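Local coordinates for Di-haem cytochrome c peroxidase family protein (Burkholderia thailandensis E264, PDB 6NX0) that probably acts as a cytochrome c peroxidase, carries two covalently bound c-type hemes and reaches an unusually stable bis-Fe(IV) state, at residues A[168-173]-A[320-325]; A[187-192]-A[196-201]; A[306-309]-A[315-318]. All blocks are in the same frame, centred on the assembly; numbering follows the deposited sequence.

Contact 1: residues A[168-173]-A[320-325]; sequences YVPRRH and TDFGYD. With HEC (heme c), chain C.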
loop_
_atom_site.group_PDB
_atom_site.type_symbol
_atom_site.label_atom_id
_atom_site.label_comp_id
_atom_site.label_asym_id
_atom_site.label_seq_id
_atom_site.Cartn_x
_atom_site.Cartn_y
_atom_site.Cartn_z
ATOM N N TYR A 168 -0.826 6.810 -8.649
ATOM C CA TYR A 168 -0.267 8.021 -8.074
ATOM C C TYR A 168 0.964 7.767 -7.206
ATOM O O TYR A 168 1.538 8.730 -6.704
ATOM C CB TYR A 168 -1.328 8.754 -7.245
ATOM C CG TYR A 168 -2.489 9.234 -8.077
ATOM C CD1 TYR A 168 -2.393 10.380 -8.843
ATOM C CD2 TYR A 168 -3.680 8.518 -8.120
ATOM C CE1 TYR A 168 -3.447 10.793 -9.638
ATOM C CE2 TYR A 168 -4.733 8.939 -8.905
ATOM C CZ TYR A 168 -4.606 10.073 -9.651
ATOM O OH TYR A 168 -5.623 10.516 -10.460
ATOM N N VAL A 169 1.381 6.520 -7.017
ATOM C CA VAL A 169 2.621 6.249 -6.285
ATOM C C VAL A 169 3.789 6.673 -7.171
ATOM O O VAL A 169 4.010 6.059 -8.215
ATOM C CB VAL A 169 2.747 4.774 -5.882
ATOM C CG1 VAL A 169 4.071 4.591 -5.126
ATOM C CG2 VAL A 169 1.539 4.311 -5.040
ATOM N N PRO A 170 4.561 7.686 -6.791
ATOM C CA PRO A 170 5.638 8.160 -7.666
ATOM C C PRO A 170 6.849 7.234 -7.620
ATOM O O PRO A 170 6.977 6.350 -6.772
ATOM C CB PRO A 170 5.965 9.538 -7.104
ATOM C CG PRO A 170 5.576 9.483 -5.682
ATOM C CD PRO A 170 4.448 8.494 -5.567
ATOM N N ARG A 171 7.731 7.433 -8.592
ATOM C CA ARG A 171 9.029 6.783 -8.522
ATOM C C ARG A 171 9.745 7.213 -7.240
ATOM O O ARG A 171 9.458 8.258 -6.653
ATOM C CB ARG A 171 9.870 7.120 -9.764
ATOM C CG ARG A 171 9.425 6.398 -11.055
ATOM C CD ARG A 171 10.381 6.670 -12.279
ATOM N NE ARG A 171 11.781 6.691 -11.837
ATOM C CZ ARG A 171 12.648 7.684 -12.041
ATOM N NH1 ARG A 171 12.322 8.750 -12.770
ATOM N NH2 ARG A 171 13.875 7.594 -11.534
ATOM N N ARG A 172 10.721 6.400 -6.823
ATOM C CA ARG A 172 11.495 6.721 -5.635
ATOM C C ARG A 172 12.260 8.022 -5.817
ATOM O O ARG A 172 12.845 8.263 -6.871
ATOM C CB ARG A 172 12.502 5.604 -5.314
ATOM C CG ARG A 172 11.926 4.257 -4.904
ATOM C CD ARG A 172 13.080 3.305 -4.568
ATOM N NE ARG A 172 13.824 2.935 -5.768
ATOM C CZ ARG A 172 13.814 1.749 -6.361
ATOM N NH1 ARG A 172 13.104 0.739 -5.878
ATOM N NH2 ARG A 172 14.553 1.556 -7.447
ATOM N N HIS A 173 12.243 8.848 -4.778
ATOM C CA HIS A 173 12.992 10.100 -4.793
ATOM C C HIS A 173 13.175 10.610 -3.375
ATOM O O HIS A 173 12.499 10.186 -2.437
ATOM C CB HIS A 173 12.292 11.160 -5.667
ATOM C CG HIS A 173 10.940 11.590 -5.166
ATOM N ND1 HIS A 173 9.799 10.839 -5.369
ATOM C CD2 HIS A 173 10.545 12.701 -4.504
ATOM C CE1 HIS A 173 8.761 11.479 -4.862
ATOM N NE2 HIS A 173 9.184 12.612 -4.330
ATOM N N THR A 320 -2.108 10.149 1.781
ATOM C CA THR A 320 -0.717 9.813 1.965
ATOM C C THR A 320 0.096 10.797 1.147
ATOM O O THR A 320 -0.351 11.269 0.097
ATOM C CB THR A 320 -0.367 8.381 1.536
ATOM O OG1 THR A 320 1.052 8.245 1.697
ATOM C CG2 THR A 320 -0.781 8.100 0.099
ATOM N N ASP A 321 1.286 11.096 1.650
ATOM C CA ASP A 321 2.284 11.828 0.891
ATOM C C ASP A 321 3.288 10.904 0.218
ATOM O O ASP A 321 4.235 11.386 -0.415
ATOM C CB ASP A 321 2.995 12.850 1.798
ATOM C CG ASP A 321 3.773 12.219 2.944
ATOM O OD1 ASP A 321 3.764 10.970 3.112
ATOM O OD2 ASP A 321 4.398 13.006 3.713
ATOM N N PHE A 322 3.065 9.585 0.296
ATOM C CA PHE A 322 3.968 8.552 -0.220
ATOM C C PHE A 322 5.339 8.597 0.423
ATOM O O PHE A 322 6.293 8.026 -0.124
ATOM C CB PHE A 322 4.071 8.626 -1.742
ATOM C CG PHE A 322 2.720 8.563 -2.415
ATOM C CD1 PHE A 322 2.031 7.356 -2.500
ATOM C CD2 PHE A 322 2.109 9.709 -2.886
ATOM C CE1 PHE A 322 0.759 7.294 -3.096
ATOM C CE2 PHE A 322 0.837 9.641 -3.476
ATOM C CZ PHE A 322 0.179 8.421 -3.571
ATOM N N GLY A 323 5.418 9.207 1.604
ATOM C CA GLY A 323 6.600 9.156 2.431
ATOM C C GLY A 323 6.622 7.924 3.305
ATOM O O GLY A 323 5.787 7.029 3.187
ATOM N N TYR A 324 7.616 7.886 4.188
ATOM C CA TYR A 324 7.920 6.732 5.030
ATOM C C TYR A 324 7.972 7.143 6.491
ATOM O O TYR A 324 8.511 8.200 6.833
ATOM C CB TYR A 324 9.275 6.103 4.621
ATOM C CG TYR A 324 9.182 5.411 3.285
ATOM C CD1 TYR A 324 9.229 6.118 2.081
ATOM C CD2 TYR A 324 9.006 4.025 3.220
ATOM C CE1 TYR A 324 9.086 5.467 0.864
ATOM C CE2 TYR A 324 8.871 3.385 2.028
ATOM C CZ TYR A 324 8.925 4.092 0.847
ATOM O OH TYR A 324 8.774 3.370 -0.321
ATOM N N ASP A 325 7.406 6.312 7.359
ATOM C CA ASP A 325 7.573 6.519 8.785
ATOM C C ASP A 325 7.531 5.193 9.523
ATOM O O ASP A 325 7.255 4.138 8.953
ATOM C CB ASP A 325 6.521 7.491 9.323
ATOM C CG ASP A 325 7.128 8.520 10.267
ATOM O OD1 ASP A 325 7.903 8.132 11.178
ATOM O OD2 ASP A 325 6.879 9.724 10.036
HETATM FE FE HEC C . -1.498 6.012 9.819
HETATM C CHA HEC C . -1.170 2.878 8.470
HETATM C CHB HEC C . -4.884 5.533 10.134
HETATM C CHC HEC C . -1.748 8.834 11.753
HETATM C CHD HEC C . 1.786 6.705 9.202
HETATM N NA HEC C . -2.784 4.519 9.333
HETATM C C1A HEC C . -2.430 3.324 8.736
HETATM C C2A HEC C . -3.619 2.516 8.669
HETATM C C3A HEC C . -4.653 3.285 9.031
HETATM C C4A HEC C . -4.149 4.564 9.465
HETATM C CMA HEC C . -6.108 2.858 9.206
HETATM C CAA HEC C . -3.701 1.110 8.033
HETATM C CBA HEC C . -3.994 1.195 6.545
HETATM C CGA HEC C . -3.971 -0.121 5.805
HETATM O O1A HEC C . -4.043 -0.038 4.541
HETATM O O2A HEC C . -3.602 -1.181 6.384
HETATM N NB HEC C . -2.995 7.009 10.733
HETATM C C1B HEC C . -4.348 6.662 10.688
HETATM C C2B HEC C . -5.094 7.644 11.454
HETATM C C3B HEC C . -4.239 8.525 11.968
HETATM C C4B HEC C . -2.914 8.166 11.482
HETATM C CMB HEC C . -6.640 7.649 11.573
HETATM C CAB HEC C . -4.510 9.688 12.956
HETATM C CBB HEC C . -5.120 9.149 14.271
HETATM N NC HEC C . -0.253 7.523 10.309
HETATM C C1C HEC C . -0.538 8.557 11.179
HETATM C C2C HEC C . 0.657 9.341 11.325
HETATM C C3C HEC C . 1.609 8.814 10.544
HETATM C C4C HEC C . 1.070 7.633 9.915
HETATM C CMC HEC C . 0.682 10.627 12.181
HETATM C CAC HEC C . 2.963 9.444 10.178
HETATM C CBC HEC C . 3.803 9.568 11.466
HETATM N ND HEC C . 0.001 4.993 8.939
HETATM C C1D HEC C . 1.306 5.481 8.809
HETATM C C2D HEC C . 2.140 4.404 8.364
HETATM C C3D HEC C . 1.273 3.213 8.227
HETATM C C4D HEC C . -0.055 3.658 8.548
HETATM C CMD HEC C . 3.639 4.438 8.086
HETATM C CAD HEC C . 1.710 1.800 7.816
HETATM C CBD HEC C . 2.200 1.083 9.058
HETATM C CGD HEC C . 2.289 -0.405 8.829
HETATM O O1D HEC C . 1.776 -0.889 7.791
HETATM O O2D HEC C . 2.723 -1.117 9.782
#
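F322, which packs on 168-173, has its backbone N held by T320 OG1 at 2.8 Å, closing an ST turn; the same hydroxyl oxygen also hydrogen-bonds to the carbonyl oxygen of T369. The adjoining D321 forms an Asx turn, OD1 taking G323 N from above the carboxylate plane at 2.8 Å. The two overlapping turns hold the backbone around F322, at phi 60°, and its side chain points toward 168-173. With CG anti to the carbonyl carbon (chi1 -55°), the F322 ring lies against three consecutive residues, all on one face. P170 CD stands over the base of the ring, 3.6 Å from F322 CG, in a CH-pi contact. V169 CA makes a second CH-pi contact, 4.2 Å from the ring centroid and 24° off its normal, while V169 CG2 reaches F322 CE1 at 3.6 Å. The carbonyl oxygen of Y168 sits above the rim, 3.4 Å from F322 CE2. The methyl T320 CG2 meets the other face, so the phenyl is sandwiched between its own turn and the incoming loop. No hydrogen bond links the two segments; the join rests on apolar and CH-pi contacts with this one ring. At the far end of the second segment, D325 OD2 approaches CBC of heme c in chain C at 3.4 Å. V169 also touches R368, a residue of the other heme site, and R171 forms a salt bridge with D196. The contact joins the loop between helix 138-142 and strand 173-175 to the turn just before strand 324-325. Strand 173-175 pairs antiparallel with 184-186, and strand 324-325 with 367-368.

Contact 2: residues A[187-192]-A[196-201]; sequences GGLFSD and DTLAEQ. With HEC (heme c), chain B.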
loop_
_atom_site.group_PDB
_atom_site.type_symbol
_atom_site.label_atom_id
_atom_site.label_comp_id
_atom_site.label_asym_id
_atom_site.label_seq_id
_atom_site.Cartn_x
_atom_site.Cartn_y
_atom_site.Cartn_z
ATOM N N GLY A 187 8.012 7.613 -2.374
ATOM C CA GLY A 187 7.761 6.837 -3.572
ATOM C C GLY A 187 8.340 5.440 -3.511
ATOM O O GLY A 187 8.883 4.987 -2.506
ATOM N N GLY A 188 8.223 4.762 -4.634
ATOM C CA GLY A 188 8.497 3.340 -4.756
ATOM C C GLY A 188 7.296 2.498 -4.392
ATOM O O GLY A 188 6.520 2.829 -3.494
ATOM N N LEU A 189 7.160 1.377 -5.102
ATOM C CA LEU A 189 6.078 0.443 -4.859
ATOM C C LEU A 189 6.533 -0.663 -3.916
ATOM O O LEU A 189 7.726 -0.909 -3.714
ATOM C CB LEU A 189 5.560 -0.127 -6.179
ATOM C CG LEU A 189 4.867 0.940 -7.033
ATOM C CD1 LEU A 189 4.906 0.547 -8.490
ATOM C CD2 LEU A 189 3.430 1.131 -6.584
ATOM N N PHE A 190 5.535 -1.313 -3.317
ATOM C CA PHE A 190 5.652 -2.130 -2.115
ATOM C C PHE A 190 5.881 -1.240 -0.888
ATOM O O PHE A 190 6.295 -0.077 -1.001
ATOM C CB PHE A 190 6.764 -3.185 -2.199
ATOM C CG PHE A 190 6.583 -4.202 -3.291
ATOM C CD1 PHE A 190 5.511 -5.089 -3.263
ATOM C CD2 PHE A 190 7.502 -4.299 -4.326
ATOM C CE1 PHE A 190 5.368 -6.061 -4.252
ATOM C CE2 PHE A 190 7.365 -5.263 -5.316
ATOM C CZ PHE A 190 6.314 -6.153 -5.274
ATOM N N SER A 191 5.632 -1.785 0.298
ATOM C CA SER A 191 5.712 -1.001 1.524
ATOM C C SER A 191 7.138 -0.636 1.896
ATOM O O SER A 191 7.328 0.272 2.715
ATOM C CB SER A 191 5.074 -1.743 2.686
ATOM O OG SER A 191 3.670 -1.823 2.522
ATOM N N ASP A 192 8.130 -1.308 1.305
ATOM C CA ASP A 192 9.536 -0.956 1.463
ATOM C C ASP A 192 10.109 -0.292 0.213
ATOM O O ASP A 192 11.331 -0.107 0.108
ATOM C CB ASP A 192 10.339 -2.198 1.845
ATOM C CG ASP A 192 10.237 -3.312 0.810
ATOM O OD1 ASP A 192 9.810 -3.044 -0.329
ATOM O OD2 ASP A 192 10.592 -4.472 1.134
ATOM N N ASP A 196 10.594 0.381 -8.458
ATOM C CA ASP A 196 10.513 1.785 -8.818
ATOM C C ASP A 196 9.260 2.086 -9.628
ATOM O O ASP A 196 8.751 3.205 -9.565
ATOM C CB ASP A 196 11.761 2.176 -9.612
ATOM C CG ASP A 196 11.986 3.668 -9.674
ATOM O OD1 ASP A 196 11.867 4.334 -8.625
ATOM O OD2 ASP A 196 12.311 4.166 -10.793
ATOM N N THR A 197 8.732 1.084 -10.337
ATOM C CA THR A 197 7.614 1.251 -11.260
ATOM C C THR A 197 6.695 0.042 -11.172
ATOM O O THR A 197 7.065 -1.014 -10.669
ATOM C CB THR A 197 8.084 1.376 -12.712
ATOM O OG1 THR A 197 8.668 0.137 -13.113
ATOM C CG2 THR A 197 9.095 2.515 -12.878
ATOM N N LEU A 198 5.465 0.237 -11.654
ATOM C CA LEU A 198 4.509 -0.866 -11.766
ATOM C C LEU A 198 5.032 -1.993 -12.652
ATOM O O LEU A 198 4.783 -3.170 -12.385
ATOM C CB LEU A 198 3.177 -0.330 -12.295
ATOM C CG LEU A 198 2.442 0.576 -11.312
ATOM C CD1 LEU A 198 1.323 1.364 -12.005
ATOM C CD2 LEU A 198 1.864 -0.265 -10.172
ATOM N N ALA A 199 5.758 -1.662 -13.712
ATOM C CA ALA A 199 6.306 -2.711 -14.567
ATOM C C ALA A 199 7.268 -3.607 -13.799
ATOM O O ALA A 199 7.228 -4.838 -13.929
ATOM C CB ALA A 199 6.993 -2.089 -15.781
ATOM N N GLU A 200 8.140 -3.010 -12.981
ATOM C CA GLU A 200 9.083 -3.774 -12.173
ATOM C C GLU A 200 8.394 -4.542 -11.049
ATOM O O GLU A 200 8.856 -5.625 -10.660
ATOM C CB GLU A 200 10.137 -2.829 -11.585
ATOM C CG GLU A 200 11.141 -3.500 -10.666
ATOM C CD GLU A 200 12.116 -2.527 -9.984
ATOM O OE1 GLU A 200 12.052 -1.301 -10.249
ATOM O OE2 GLU A 200 12.956 -3.004 -9.190
ATOM N N GLN A 201 7.310 -3.989 -10.510
ATOM C CA GLN A 201 6.643 -4.590 -9.357
ATOM C C GLN A 201 6.237 -6.034 -9.621
ATOM O O GLN A 201 6.321 -6.874 -8.720
ATOM C CB GLN A 201 5.419 -3.748 -8.990
ATOM C CG GLN A 201 4.642 -4.222 -7.752
ATOM C CD GLN A 201 3.751 -5.400 -8.035
ATOM O OE1 GLN A 201 3.278 -5.586 -9.158
ATOM N NE2 GLN A 201 3.522 -6.220 -7.014
HETATM FE FE HEC B . 0.067 -7.863 -5.508
HETATM C CHA HEC B . 1.518 -5.344 -3.622
HETATM C CHB HEC B . 0.175 -5.856 -8.245
HETATM C CHC HEC B . -0.434 -10.584 -7.549
HETATM C CHD HEC B . 0.106 -9.969 -2.782
HETATM N NA HEC B . 0.637 -5.941 -5.834
HETATM C C1A HEC B . 1.239 -5.081 -4.938
HETATM C C2A HEC B . 1.474 -3.826 -5.597
HETATM C C3A HEC B . 0.999 -3.939 -6.846
HETATM C C4A HEC B . 0.555 -5.294 -7.049
HETATM C CMA HEC B . 1.104 -2.906 -7.962
HETATM C CAA HEC B . 2.152 -2.601 -4.955
HETATM C CBA HEC B . 1.105 -1.642 -4.418
HETATM C CGA HEC B . 1.690 -0.496 -3.635
HETATM O O1A HEC B . 0.881 0.424 -3.314
HETATM O O2A HEC B . 2.888 -0.573 -3.222
HETATM N NB HEC B . -0.075 -8.188 -7.505
HETATM C C1B HEC B . 0.024 -7.200 -8.476
HETATM C C2B HEC B . -0.123 -7.827 -9.762
HETATM C C3B HEC B . -0.187 -9.151 -9.588
HETATM C C4B HEC B . -0.198 -9.391 -8.164
HETATM C CMB HEC B . -0.114 -7.062 -11.089
HETATM C CAB HEC B . -0.372 -10.260 -10.644
HETATM C CBB HEC B . 0.896 -10.348 -11.528
HETATM N NC HEC B . -0.146 -9.867 -5.217
HETATM C C1C HEC B . -0.396 -10.808 -6.207
HETATM C C2C HEC B . -0.796 -12.025 -5.538
HETATM C C3C HEC B . -0.690 -11.873 -4.215
HETATM C C4C HEC B . -0.244 -10.513 -3.991
HETATM C CMC HEC B . -1.371 -13.252 -6.266
HETATM C CAC HEC B . -1.318 -12.759 -3.126
HETATM C CBC HEC B . -0.620 -14.123 -3.030
HETATM N ND HEC B . 0.643 -7.665 -3.572
HETATM C C1D HEC B . 0.542 -8.681 -2.600
HETATM C C2D HEC B . 1.133 -8.193 -1.380
HETATM C C3D HEC B . 1.621 -6.817 -1.654
HETATM C C4D HEC B . 1.283 -6.543 -3.024
HETATM C CMD HEC B . 1.332 -8.997 -0.110
HETATM C CAD HEC B . 2.371 -5.886 -0.682
HETATM C CBD HEC B . 3.770 -6.442 -0.545
HETATM C CGD HEC B . 4.753 -5.455 0.059
HETATM O O1D HEC B . 4.335 -4.326 0.397
HETATM O O2D HEC B . 5.925 -5.888 0.250
HETATM O O HOH W 1 2.201 -8.334 -5.645
#
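F190 and Q201 meet on the water-bearing side of heme c in chain B, in the pocket where F190 and S191 are heme-binding residues. The ring contact comes first. Q201 runs across the F190 side chain at about a right angle, ring and amide planes 50° apart, with NE2 3.3 Å from F190 CZ and CG in an off-centre CH-pi contact with the ring. CG of Q201 starts anti to the backbone N and the chain bends at chi2 (-78°), which swings the amide over the porphyrin, where Q201 CD lies 3.3 Å from heme C3A. Apolar contact is made by L189, modelled in two conformers; in the one given, CD1 packs on L198 CD2 at 3.6 Å, and that same L198 methyl touches heme CMA. Hydrogen bonds to the heme come from the backbone: F190 N donates to propionate O2A at 2.8 Å and S191 N to the other propionate, at O1D, at 2.9 Å. R158, R194 and R368 supply further hydrogen bonds to the heme, and R194 also makes a cation-pi contact with F190. Metal coordination involves a water bound to the iron at 2.2 Å, which accepts a weak hydrogen bond from Q201 NE2 at 2.8 Å; H126 is the axial residue of this heme. T197, the N-cap, accepts E200 N on OG1 at 3.2 Å; a separate bond, D196 N to E200 OE1, holds the residue before it. Helix 198-201 begins beside the heme, with helix 245-260 packing on T197 and L198, while 187-192 leaves strand 184-186 and loops past the propionates before the chain enters helix 198-201.

Contact 3: residues A[306-309]-A[315-318]; sequences TLSD and ERSL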
loop_
_atom_site.group_PDB
_atom_site.type_symbol
_atom_site.label_atom_id
_atom_site.label_comp_id
_atom_site.label_asym_id
_atom_site.label_seq_id
_atom_site.Cartn_x
_atom_site.Cartn_y
_atom_site.Cartn_z
ATOM N N THR A 306 -1.974 12.736 3.983
ATOM C CA THR A 306 -2.266 14.123 3.629
ATOM C C THR A 306 -3.545 14.257 2.808
ATOM O O THR A 306 -3.961 13.347 2.085
ATOM C CB THR A 306 -1.109 14.715 2.848
ATOM O OG1 THR A 306 -0.888 13.909 1.702
ATOM C CG2 THR A 306 0.146 14.768 3.676
ATOM N N LEU A 307 -4.173 15.426 2.932
ATOM C CA LEU A 307 -5.399 15.705 2.206
ATOM C C LEU A 307 -5.532 17.206 2.021
ATOM O O LEU A 307 -4.952 18.004 2.762
ATOM C CB LEU A 307 -6.639 15.166 2.928
ATOM C CG LEU A 307 -7.158 15.884 4.180
ATOM C CD1 LEU A 307 -8.443 15.237 4.670
ATOM C CD2 LEU A 307 -6.134 15.914 5.321
ATOM N N SER A 308 -6.310 17.559 1.005
ATOM C CA SER A 308 -6.633 18.946 0.680
ATOM C C SER A 308 -7.979 18.931 -0.022
ATOM O O SER A 308 -8.055 18.527 -1.191
ATOM C CB SER A 308 -5.581 19.571 -0.222
ATOM O OG SER A 308 -5.964 20.900 -0.549
ATOM N N ASP A 309 -9.032 19.351 0.673
ATOM C CA ASP A 309 -10.339 19.524 0.029
ATOM C C ASP A 309 -10.399 20.907 -0.626
ATOM O O ASP A 309 -11.071 21.828 -0.166
ATOM C CB ASP A 309 -11.475 19.320 1.029
ATOM C CG ASP A 309 -11.206 19.960 2.375
ATOM O OD1 ASP A 309 -10.074 20.440 2.578
ATOM O OD2 ASP A 309 -12.124 19.974 3.234
ATOM N N GLU A 315 -8.102 14.393 -6.410
ATOM C CA GLU A 315 -6.764 13.800 -6.367
ATOM C C GLU A 315 -5.811 14.546 -5.460
ATOM O O GLU A 315 -4.707 14.054 -5.235
ATOM C CB GLU A 315 -6.093 13.703 -7.737
ATOM C CG GLU A 315 -7.028 13.726 -8.898
ATOM C CD GLU A 315 -7.429 15.136 -9.250
ATOM O OE1 GLU A 315 -6.516 15.948 -9.520
ATOM O OE2 GLU A 315 -8.648 15.436 -9.222
ATOM N N ARG A 316 -6.184 15.718 -4.944
ATOM C CA ARG A 316 -5.386 16.316 -3.887
ATOM C C ARG A 316 -5.663 15.676 -2.530
ATOM O O ARG A 316 -5.118 16.129 -1.523
ATOM C CB ARG A 316 -5.621 17.833 -3.840
ATOM C CG ARG A 316 -5.025 18.603 -5.045
ATOM C CD ARG A 316 -5.019 20.138 -4.836
ATOM N NE ARG A 316 -4.154 20.865 -5.780
ATOM C CZ ARG A 316 -2.827 20.767 -5.818
ATOM N NH1 ARG A 316 -2.197 19.956 -4.987
ATOM N NH2 ARG A 316 -2.122 21.470 -6.701
ATOM N N SER A 317 -6.491 14.625 -2.475
ATOM C CA SER A 317 -6.771 13.917 -1.224
ATOM C C SER A 317 -6.518 12.439 -1.467
ATOM O O SER A 317 -7.444 11.653 -1.674
ATOM C CB SER A 317 -8.171 14.162 -0.731
ATOM O OG SER A 317 -8.344 15.525 -0.364
ATOM N N LEU A 318 -5.243 12.062 -1.411
ATOM C CA LEU A 318 -4.872 10.660 -1.533
ATOM C C LEU A 318 -4.589 10.024 -0.182
ATOM O O LEU A 318 -4.403 8.802 -0.113
ATOM C CB LEU A 318 -3.662 10.509 -2.468
ATOM C CG LEU A 318 -3.907 10.998 -3.907
ATOM C CD1 LEU A 318 -2.652 10.950 -4.745
ATOM C CD2 LEU A 318 -5.028 10.206 -4.569
HETATM O O HOH W 2 -2.991 13.666 -0.685
#
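S317 and S308 face each other across the neck of a loop that follows the CXXCH heme-attachment motif of the second heme, in which C301 and C304 bind covalently and H305 is an axial ligand. The CA atoms of L307 and S317 come within 4.1 Å. From S317, CB leaves the backbone and lies 4.1 Å from L307 CB, a van der Waals contact between the two CB atoms. The tip, OG, sits anti to the carbonyl carbon (chi1 -66°), beside its own backbone N, and is met there by S308 N, which donates at 3.2 Å with an angle of 155°. The same hydroxyl is hydrogen-bonded to Y272 OH in helix 271-276, and S308 O lies close by, so a single serine oxygen joins the loop neck to that helix. Beside this bond, S308 CB rests 4.0 Å from R316 CB. Their polar ends part company: S308 OG bonds T310 OG1 within the loop, while R316, deposited in two conformers, extends to a salt bridge with D89. L307 turns its leucine tip the other way, onto F293 and L290 of helix 284-293, and D309 forms a salt bridge with R294 just beyond that helix. At the end of the neck nearest T306 and L318, one ordered water bridges the segments. It donates to T306 O at 3.0 Å. A weaker bond runs from it to R316 O at 3.4 Å. In return the water accepts from L318 N at 2.9 Å.

Following the chain from the N terminus, 168-173 comes first and meets its partner only at 320-325, so contact 1 closes a loop of 146 intervening residues. Contacts 2 and 3 both nest inside it, one after the other, and none crosses. Contact 2 closes early, turning 187-192 back on 196-201 across three residues at the first heme. Contact 3 closes late, bridging five residues behind the attachment site of the second heme; the two do not touch, being about 11 Å apart at the nearest atoms. Contact 1 touches both: Y324 OH reaches G187 O, and Y168 packs on L318. It therefore joins the surroundings of the first heme to those of the second.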